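Local coordinates for sterol regulatory element-binding protein cleavage-activating protein (Schizosaccharomyces pombe, PDB 4YHC) that is the WD40 domain of the escort protein that sre1 needs for processing when sterol or oxygen is low, at residues V38-K43 with L82-N87; N122-P127 with I176-I181. The protein carries 9 engineered substitutions. All coordinates share one frame; numbering follows the deposited sequence.

Overall arrangement
Both contacts join consecutive four-stranded antiparallel sheets of the WD40 propeller, interaction 1 through turns and interaction 2 through innermost strands, and they follow one another along the chain. Interaction 1 sets the turn between strands 33-38 and 44-49 against the turn between strands 79-82 and 88-92, so it links the predicted first and second WD repeats. Interaction 2 lays strand 121-127 beside strand 175-182, in the predicted third and fourth repeats. Their centres lie about 14 Å apart, each about 11 Å from the centre of the chain. The step between them is bridged directly: W125 of interaction 2 packs on L82, D83 and P84 of interaction 1, so the contacts run on from the first blade to the fourth beside the central channel.

Interaction 1. Residues V38-K43 with L82-N87; sequences VSENYK and LDPQGN
N41 turns its CG between its own backbone N and carbonyl carbon (chi1 68°), and ND2 reaches the backbone O of Q85, 2.9 Å away. Two type I beta turns, S39 to Y42 and D83 to G86, meet here, each joining the first two strands of its blade in the WD40 propeller. The ND2 donor stands above the carbonyl plane of Q85, and a weak second bond runs from ND2 to Q85 OE1, the two amide planes lying 69° apart. The turns also meet directly: N41 N gives a weak bond to P84 O, and E40 CB packs against P84 CB. Within its own turn the N41 amide is steadied by OD1, which takes hydrogen bonds from S39 OG at 2.7 Å, almost in line with its C=O bond, and from K43 N, closing an Asx turn. K43 bends farther out, where CE passes Q85 O and NZ forms a salt bridge with E103. D83 OD2 accepts from Q85 N, a second Asx turn, while OD1 takes hydrogen bonds from N87 N and Y88 N. A CB on G86 would collide with S39 OG. Water 1 links the two segments, accepting from E40 N at 3.0 Å and donating to L82 O.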
loop_
_atom_site.group_PDB
_atom_site.type_symbol
_atom_site.label_atom_id
_atom_site.label_comp_id
_atom_site.label_asym_id
_atom_site.label_seq_id
_atom_site.Cartn_x
_atom_site.Cartn_y
_atom_site.Cartn_z
ATOM N N VAL A 38 -4.197 -4.306 -3.838
ATOM C CA VAL A 38 -4.594 -5.321 -2.908
ATOM C C VAL A 38 -5.529 -4.746 -1.887
ATOM O O VAL A 38 -5.442 -3.576 -1.522
ATOM C CB VAL A 38 -3.342 -5.955 -2.258
ATOM C CG1 VAL A 38 -2.727 -5.009 -1.284
ATOM C CG2 VAL A 38 -3.706 -7.241 -1.568
ATOM N N SER A 39 -6.462 -5.555 -1.402
ATOM C CA SER A 39 -7.400 -5.034 -0.448
ATOM C C SER A 39 -6.719 -4.797 0.873
ATOM O O SER A 39 -5.706 -5.446 1.233
ATOM C CB SER A 39 -8.628 -5.982 -0.266
ATOM O OG SER A 39 -8.316 -7.315 0.062
ATOM N N GLU A 40 -7.337 -3.920 1.635
ATOM C CA GLU A 40 -6.822 -3.540 2.961
ATOM C C GLU A 40 -6.649 -4.695 3.906
ATOM O O GLU A 40 -5.818 -4.610 4.746
ATOM C CB GLU A 40 -7.770 -2.578 3.650
ATOM C CG GLU A 40 -7.038 -1.433 4.317
ATOM C CD GLU A 40 -7.015 -0.224 3.406
ATOM O OE1 GLU A 40 -5.893 0.187 3.019
ATOM O OE2 GLU A 40 -8.135 0.292 3.059
ATOM N N ASN A 41 -7.468 -5.736 3.790
ATOM C CA ASN A 41 -7.374 -6.924 4.617
ATOM C C ASN A 41 -6.453 -7.934 3.995
ATOM O O ASN A 41 -6.283 -8.976 4.541
ATOM C CB ASN A 41 -8.774 -7.555 4.925
ATOM C CG ASN A 41 -9.453 -8.163 3.696
ATOM O OD1 ASN A 41 -9.057 -7.910 2.555
ATOM N ND2 ASN A 41 -10.539 -8.931 3.921
ATOM N N TYR A 42 -5.786 -7.579 2.895
ATOM C CA TYR A 42 -4.854 -8.478 2.185
ATOM C C TYR A 42 -5.495 -9.748 1.655
ATOM O O TYR A 42 -4.831 -10.708 1.374
ATOM C CB TYR A 42 -3.595 -8.758 3.013
ATOM C CG TYR A 42 -2.872 -7.480 3.345
ATOM C CD1 TYR A 42 -2.126 -6.828 2.387
ATOM C CD2 TYR A 42 -2.995 -6.869 4.610
ATOM C CE1 TYR A 42 -1.467 -5.642 2.673
ATOM C CE2 TYR A 42 -2.365 -5.655 4.894
ATOM C CZ TYR A 42 -1.610 -5.059 3.931
ATOM O OH TYR A 42 -0.992 -3.861 4.180
ATOM N N LYS A 43 -6.801 -9.745 1.445
ATOM C CA LYS A 43 -7.413 -10.945 0.912
ATOM C C LYS A 43 -7.414 -11.014 -0.602
ATOM O O LYS A 43 -7.263 -12.121 -1.189
ATOM C CB LYS A 43 -8.845 -11.055 1.435
ATOM C CG LYS A 43 -9.657 -12.193 0.865
ATOM C CD LYS A 43 -10.873 -12.360 1.774
ATOM C CE LYS A 43 -11.986 -11.486 1.320
ATOM N NZ LYS A 43 -12.631 -12.216 0.238
ATOM N N LEU A 82 -10.549 -1.339 -4.401
ATOM C CA LEU A 82 -11.233 -2.422 -3.721
ATOM C C LEU A 82 -11.739 -1.965 -2.431
ATOM O O LEU A 82 -11.094 -1.115 -1.785
ATOM C CB LEU A 82 -10.254 -3.553 -3.419
ATOM C CG LEU A 82 -9.741 -4.405 -4.572
ATOM C CD1 LEU A 82 -8.420 -3.871 -5.032
ATOM C CD2 LEU A 82 -9.487 -5.804 -4.066
ATOM N N ASP A 83 -12.848 -2.543 -1.980
ATOM C CA ASP A 83 -13.278 -2.219 -0.641
ATOM C C ASP A 83 -12.274 -2.877 0.359
ATOM O O ASP A 83 -11.522 -3.802 -0.010
ATOM C CB ASP A 83 -14.726 -2.661 -0.394
ATOM C CG ASP A 83 -14.854 -4.120 0.011
ATOM O OD1 ASP A 83 -14.701 -5.011 -0.842
ATOM O OD2 ASP A 83 -15.098 -4.354 1.201
ATOM N N PRO A 84 -12.275 -2.412 1.603
ATOM C CA PRO A 84 -11.294 -2.906 2.537
ATOM C C PRO A 84 -11.374 -4.369 2.860
ATOM O O PRO A 84 -10.374 -4.927 3.212
ATOM C CB PRO A 84 -11.519 -2.039 3.812
ATOM C CG PRO A 84 -12.408 -0.932 3.420
ATOM C CD PRO A 84 -13.141 -1.376 2.199
ATOM N N GLN A 85 -12.507 -5.025 2.600
ATOM C CA GLN A 85 -12.646 -6.469 2.837
ATOM C C GLN A 85 -12.386 -7.302 1.623
ATOM O O GLN A 85 -12.313 -8.541 1.712
ATOM C CB GLN A 85 -14.050 -6.790 3.425
ATOM C CG GLN A 85 -14.223 -6.361 4.878
ATOM C CD GLN A 85 -13.106 -6.903 5.767
ATOM O OE1 GLN A 85 -12.952 -8.123 5.927
ATOM N NE2 GLN A 85 -12.281 -5.995 6.317
ATOM N N GLY A 86 -12.176 -6.666 0.481
ATOM C CA GLY A 86 -11.871 -7.433 -0.718
ATOM C C GLY A 86 -13.007 -8.170 -1.393
ATOM O O GLY A 86 -12.783 -9.181 -2.079
ATOM N N ASN A 87 -14.230 -7.702 -1.170
ATOM C CA ASN A 87 -15.421 -8.333 -1.755
ATOM C C ASN A 87 -15.990 -7.606 -2.943
ATOM O O ASN A 87 -16.720 -8.216 -3.747
ATOM C CB ASN A 87 -16.530 -8.476 -0.708
ATOM C CG ASN A 87 -16.099 -9.342 0.438
ATOM O OD1 ASN A 87 -15.524 -10.383 0.233
ATOM N ND2 ASN A 87 -16.262 -8.857 1.631
HETATM O O HOH W 1 -9.148 -1.992 0.219
#

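Interaction 2. Residues N122-P127 with I176-I181; sequences NVFWMP and IKSISI
F124 presents one ring face to the neighbouring strand, where S180 CB sits 4.0 Å from the ring centroid as a CH-pi contact, displaced toward the CG side; I179 C lies over the same face. At the ring edge, near its plane, S178 OG approaches CZ at 3.5 Å. CG of F124 is anti to the carbonyl carbon (chi1 -44°) and meets S180 CB at 3.7 Å. S178 OG lies nearly in the amide plane of N122 and accepts from ND2 at 3.0 Å, with an N-H...O angle of 164°. The serine hydroxyl therefore meets both the amide and the aromatic edge. Farther along, M126 bends at its last torsion and its CE approaches I181 O at 3.7 Å, while water 2 joins W125 O to S180 OG. An alanine in place of F124 would probably leave S180 CB without its aromatic face and open a gap between the strands beside S178. The segments run nearly parallel, 8° apart with axes 7.8 Å from each other at closest approach, a spacing taken up by side chains and water 2, as between the innermost strands of adjacent WD40 propeller blades. Strand 121-127 pairs within its own sheet with strand 136-144, whose V141 and V143 also touch F124, and strand 175-182 pairs with strand 187-193, which adds I189 to the surroundings of both F124 and M126.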
loop_
_atom_site.group_PDB
_atom_site.type_symbol
_atom_site.label_atom_id
_atom_site.label_comp_id
_atom_site.label_asym_id
_atom_site.label_seq_id
_atom_site.Cartn_x
_atom_site.Cartn_y
_atom_site.Cartn_z
ATOM N N ASN A 122 -7.921 9.524 -7.966
ATOM C CA ASN A 122 -7.656 8.544 -6.930
ATOM C C ASN A 122 -8.981 8.199 -6.287
ATOM O O ASN A 122 -9.741 9.125 -6.022
ATOM C CB ASN A 122 -6.709 9.143 -5.932
ATOM C CG ASN A 122 -6.061 8.106 -5.061
ATOM O OD1 ASN A 122 -6.112 6.902 -5.352
ATOM N ND2 ASN A 122 -5.445 8.562 -3.969
ATOM N N VAL A 123 -9.291 6.894 -6.091
ATOM C CA VAL A 123 -10.549 6.463 -5.498
ATOM C C VAL A 123 -10.376 5.615 -4.264
ATOM O O VAL A 123 -9.526 4.786 -4.271
ATOM C CB VAL A 123 -11.342 5.630 -6.516
ATOM C CG1 VAL A 123 -12.628 5.149 -5.860
ATOM C CG2 VAL A 123 -11.666 6.458 -7.744
ATOM N N PHE A 124 -11.178 5.809 -3.218
ATOM C CA PHE A 124 -11.014 5.099 -1.946
ATOM C C PHE A 124 -12.371 4.736 -1.473
ATOM O O PHE A 124 -13.251 5.554 -1.556
ATOM C CB PHE A 124 -10.563 6.033 -0.778
ATOM C CG PHE A 124 -9.516 6.970 -1.128
ATOM C CD1 PHE A 124 -8.278 6.526 -1.392
ATOM C CD2 PHE A 124 -9.775 8.324 -1.145
ATOM C CE1 PHE A 124 -7.279 7.393 -1.699
ATOM C CE2 PHE A 124 -8.797 9.210 -1.473
ATOM C CZ PHE A 124 -7.539 8.742 -1.761
ATOM N N TRP A 125 -12.518 3.542 -0.937
ATOM C CA TRP A 125 -13.702 3.124 -0.188
ATOM C C TRP A 125 -13.516 3.356 1.312
ATOM O O TRP A 125 -12.464 3.004 1.880
ATOM C CB TRP A 125 -13.873 1.630 -0.350
ATOM C CG TRP A 125 -14.267 1.140 -1.732
ATOM C CD1 TRP A 125 -13.530 1.208 -2.848
ATOM C CD2 TRP A 125 -15.437 0.437 -2.070
ATOM N NE1 TRP A 125 -14.149 0.572 -3.861
ATOM C CE2 TRP A 125 -15.333 0.080 -3.406
ATOM C CE3 TRP A 125 -16.548 0.017 -1.346
ATOM C CZ2 TRP A 125 -16.350 -0.637 -4.097
ATOM C CZ3 TRP A 125 -17.538 -0.743 -2.000
ATOM C CH2 TRP A 125 -17.450 -1.030 -3.360
ATOM N N MET A 126 -14.527 3.890 1.974
ATOM C CA MET A 126 -14.447 3.990 3.411
ATOM C C MET A 126 -15.734 3.439 4.042
ATOM O O MET A 126 -16.807 3.666 3.535
ATOM C CB MET A 126 -14.215 5.420 3.834
ATOM C CG MET A 126 -12.966 6.047 3.122
ATOM S SD MET A 126 -12.674 7.715 3.673
ATOM C CE MET A 126 -11.628 7.330 5.029
ATOM N N PRO A 127 -15.612 2.753 5.160
ATOM C CA PRO A 127 -16.799 2.148 5.782
ATOM C C PRO A 127 -17.733 3.240 6.237
ATOM O O PRO A 127 -17.262 4.222 6.743
ATOM C CB PRO A 127 -16.240 1.364 6.987
ATOM C CG PRO A 127 -14.864 1.930 7.251
ATOM C CD PRO A 127 -14.376 2.565 5.950
ATOM N N ILE A 176 -1.318 16.969 -5.376
ATOM C CA ILE A 176 -0.184 16.074 -5.695
ATOM C C ILE A 176 -0.474 14.612 -5.245
ATOM O O ILE A 176 -0.087 13.666 -5.902
ATOM C CB ILE A 176 1.089 16.571 -4.953
ATOM C CG1 ILE A 176 1.454 18.008 -5.358
ATOM C CG2 ILE A 176 2.289 15.689 -5.241
ATOM C CD1 ILE A 176 2.577 18.582 -4.510
ATOM N N LYS A 177 -1.159 14.434 -4.120
ATOM C CA LYS A 177 -1.263 13.119 -3.488
ATOM C C LYS A 177 -2.412 13.154 -2.495
ATOM O O LYS A 177 -2.511 14.095 -1.709
ATOM C CB LYS A 177 0.052 12.846 -2.756
ATOM C CG LYS A 177 0.080 11.672 -1.812
ATOM C CD LYS A 177 -0.003 10.374 -2.567
ATOM C CE LYS A 177 0.237 9.191 -1.653
ATOM N NZ LYS A 177 1.606 8.709 -1.822
ATOM N N SER A 178 -3.283 12.162 -2.544
ATOM C CA SER A 178 -4.350 12.062 -1.565
ATOM C C SER A 178 -4.306 10.682 -0.978
ATOM O O SER A 178 -3.956 9.755 -1.652
ATOM C CB SER A 178 -5.695 12.366 -2.192
ATOM O OG SER A 178 -5.939 11.441 -3.253
ATOM N N ILE A 179 -4.674 10.579 0.292
ATOM C CA ILE A 179 -4.804 9.322 0.974
ATOM C C ILE A 179 -6.013 9.296 1.881
ATOM O O ILE A 179 -6.567 10.359 2.317
ATOM C CB ILE A 179 -3.607 9.015 1.861
ATOM C CG1 ILE A 179 -3.430 10.117 2.913
ATOM C CG2 ILE A 179 -2.392 8.809 0.983
ATOM C CD1 ILE A 179 -2.348 9.842 3.948
ATOM N N SER A 180 -6.457 8.086 2.134
ATOM C CA SER A 180 -7.576 7.859 3.071
ATOM C C SER A 180 -7.041 7.404 4.406
ATOM O O SER A 180 -6.111 6.622 4.458
ATOM C CB SER A 180 -8.545 6.859 2.467
ATOM O OG SER A 180 -8.216 5.581 2.815
ATOM N N ILE A 181 -7.617 7.894 5.490
ATOM C CA ILE A 181 -7.368 7.363 6.800
ATOM C C ILE A 181 -8.693 6.991 7.496
ATOM O O ILE A 181 -9.438 7.877 7.936
ATOM C CB ILE A 181 -6.680 8.460 7.583
ATOM C CG1 ILE A 181 -5.495 8.974 6.709
ATOM C CG2 ILE A 181 -6.281 7.993 8.959
ATOM C CD1 ILE A 181 -4.358 9.551 7.437
HETATM O O HOH W 2 -9.863 3.566 2.027
#